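Local coordinates for ESX-5 secretion system protein EccC5 (Mycobacterium tuberculosis, PDB 6J18) that belongs to the membrane complex of the ESX-5 type VII secretion system, which secretes EsxN and a number of PE_PGRS and PPE proteins, here as its ATP-bound C-terminal FtsK/SpoIIIE-type ATPase domain, at residues F218-H223 with G252-L257. Numbering follows the deposited sequence.
Sequences FDSPLH and GSDPML
Ser220 lies against the pyrrolidine ring of Pro255 in the first turn of helix 255-262, where an N-capped helix of the C-terminal FtsK/SpoIIIE-type ATPase domain packs on the loop that follows strand 203-208. CB and OG of Ser220 both rest on the CG-CD side of the ring, Ser220 CB being the nearer at 3.8 Å from Pro255 CG. The hydroxyl, held anti to the backbone N (chi1 172°), also takes a weak bond from Leu222 N. Ser220 O is gripped twice by His223, through the backbone N and through ND1, which comes in at 2.9 Å in the carbonyl plane; the pair pins the imidazole and the turn together.

Alongside, Leu222 reaches over Met256, and Leu222 CD1 stands 4.3 Å from Met256 CB. Bends at chi2 (56°) and chi3 (73°) swing the thioether round until Met256 CE lies 3.9 Å from Leu222 O. Leu222 also touches Met172 of helix 165-180, and Met256 touches Val239, so this buried pair bridges that helix and strand 237-244. Asp254 caps the helix with one oxygen: Met256 N and Leu257 N approach OD1 from opposite faces of the carboxylate, the straighter bond being that from Leu257 N, 3.1 Å from Asp254 OD1.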
loop_
_atom_site.group_PDB
_atom_site.type_symbol
_atom_site.label_atom_id
_atom_site.label_comp_id
_atom_site.label_asym_id
_atom_site.label_seq_id
_atom_site.Cartn_x
_atom_site.Cartn_y
_atom_site.Cartn_z
ATOM N N PHE A 218 -8.957 16.145 -12.153
ATOM C CA PHE A 218 -8.714 17.086 -11.066
ATOM C C PHE A 218 -9.811 16.995 -10.009
ATOM O O PHE A 218 -9.669 17.509 -8.899
ATOM C CB PHE A 218 -8.599 18.518 -11.610
ATOM C CG PHE A 218 -7.863 19.454 -10.696
ATOM C CD1 PHE A 218 -6.873 18.980 -9.848
ATOM C CD2 PHE A 218 -8.157 20.807 -10.683
ATOM C CE1 PHE A 218 -6.191 19.838 -9.006
ATOM C CE2 PHE A 218 -7.477 21.672 -9.840
ATOM C CZ PHE A 218 -6.494 21.184 -9.001
ATOM N N ASP A 219 -10.904 16.332 -10.372
ATOM C CA ASP A 219 -12.026 16.109 -9.467
ATOM C C ASP A 219 -11.548 15.214 -8.324
ATOM O O ASP A 219 -11.883 15.454 -7.156
ATOM C CB ASP A 219 -13.203 15.478 -10.233
ATOM C CG ASP A 219 -14.434 15.192 -9.359
ATOM O OD1 ASP A 219 -14.312 14.979 -8.141
ATOM O OD2 ASP A 219 -15.552 15.196 -9.920
ATOM N N SER A 220 -10.737 14.215 -8.684
ATOM C CA SER A 220 -10.234 13.191 -7.764
ATOM C C SER A 220 -9.963 13.707 -6.359
ATOM O O SER A 220 -9.205 14.658 -6.176
ATOM C CB SER A 220 -8.958 12.563 -8.324
ATOM O OG SER A 220 -8.360 11.696 -7.375
ATOM N N PRO A 221 -10.595 13.075 -5.363
ATOM C CA PRO A 221 -10.485 13.488 -3.961
ATOM C C PRO A 221 -9.077 13.284 -3.422
ATOM O O PRO A 221 -8.715 13.856 -2.394
ATOM C CB PRO A 221 -11.484 12.571 -3.237
ATOM C CG PRO A 221 -12.296 11.915 -4.319
ATOM C CD PRO A 221 -11.423 11.870 -5.521
ATOM N N LEU A 222 -8.292 12.476 -4.126
ATOM C CA LEU A 222 -6.952 12.116 -3.685
ATOM C C LEU A 222 -5.900 13.126 -4.139
ATOM O O LEU A 222 -4.708 12.925 -3.913
ATOM C CB LEU A 222 -6.586 10.724 -4.206
ATOM C CG LEU A 222 -7.518 9.571 -3.827
ATOM C CD1 LEU A 222 -6.954 8.247 -4.319
ATOM C CD2 LEU A 222 -7.754 9.530 -2.326
ATOM N N HIS A 223 -6.341 14.208 -4.773
ATOM C CA HIS A 223 -5.411 15.161 -5.376
ATOM C C HIS A 223 -4.581 15.910 -4.334
ATOM O O HIS A 223 -3.503 16.418 -4.643
ATOM C CB HIS A 223 -6.163 16.161 -6.261
ATOM C CG HIS A 223 -6.851 17.253 -5.501
ATOM N ND1 HIS A 223 -8.107 17.104 -4.956
ATOM C CD2 HIS A 223 -6.459 18.515 -5.206
ATOM C CE1 HIS A 223 -8.458 18.225 -4.351
ATOM N NE2 HIS A 223 -7.476 19.097 -4.489
ATOM N N GLY A 252 -4.401 6.233 -16.489
ATOM C CA GLY A 252 -3.358 7.214 -16.253
ATOM C C GLY A 252 -3.947 8.557 -15.866
ATOM O O GLY A 252 -3.286 9.382 -15.239
ATOM N N SER A 253 -5.211 8.758 -16.229
ATOM C CA SER A 253 -5.923 10.008 -15.970
ATOM C C SER A 253 -6.134 10.275 -14.478
ATOM O O SER A 253 -6.568 11.361 -14.092
ATOM C CB SER A 253 -7.278 10.005 -16.694
ATOM O OG SER A 253 -8.116 8.969 -16.210
ATOM N N ASP A 254 -5.829 9.287 -13.643
ATOM C CA ASP A 254 -5.887 9.467 -12.197
ATOM C C ASP A 254 -4.567 10.052 -11.700
ATOM O O ASP A 254 -3.508 9.458 -11.906
ATOM C CB ASP A 254 -6.189 8.139 -11.497
ATOM C CG ASP A 254 -6.439 8.305 -10.011
ATOM O OD1 ASP A 254 -5.460 8.474 -9.254
ATOM O OD2 ASP A 254 -7.618 8.267 -9.599
ATOM N N PRO A 255 -4.628 11.222 -11.043
ATOM C CA PRO A 255 -3.423 11.932 -10.596
ATOM C C PRO A 255 -2.601 11.150 -9.571
ATOM O O PRO A 255 -1.387 11.333 -9.504
ATOM C CB PRO A 255 -3.983 13.219 -9.977
ATOM C CG PRO A 255 -5.390 12.890 -9.616
ATOM C CD PRO A 255 -5.860 11.937 -10.673
ATOM N N MET A 256 -3.250 10.290 -8.792
ATOM C CA MET A 256 -2.533 9.486 -7.805
ATOM C C MET A 256 -1.791 8.333 -8.473
ATOM O O MET A 256 -0.631 8.074 -8.161
ATOM C CB MET A 256 -3.493 8.951 -6.739
ATOM C CG MET A 256 -2.833 8.031 -5.718
ATOM S SD MET A 256 -1.423 8.787 -4.879
ATOM C CE MET A 256 -2.247 9.951 -3.797
ATOM N N LEU A 257 -2.463 7.649 -9.394
ATOM C CA LEU A 257 -1.849 6.541 -10.119
ATOM C C LEU A 257 -0.684 7.019 -10.980
ATOM O O LEU A 257 0.321 6.322 -11.126
ATOM C CB LEU A 257 -2.888 5.824 -10.986
ATOM C CG LEU A 257 -4.034 5.132 -10.245
ATOM C CD1 LEU A 257 -4.962 4.431 -11.226
ATOM C CD2 LEU A 257 -3.492 4.148 -9.218
#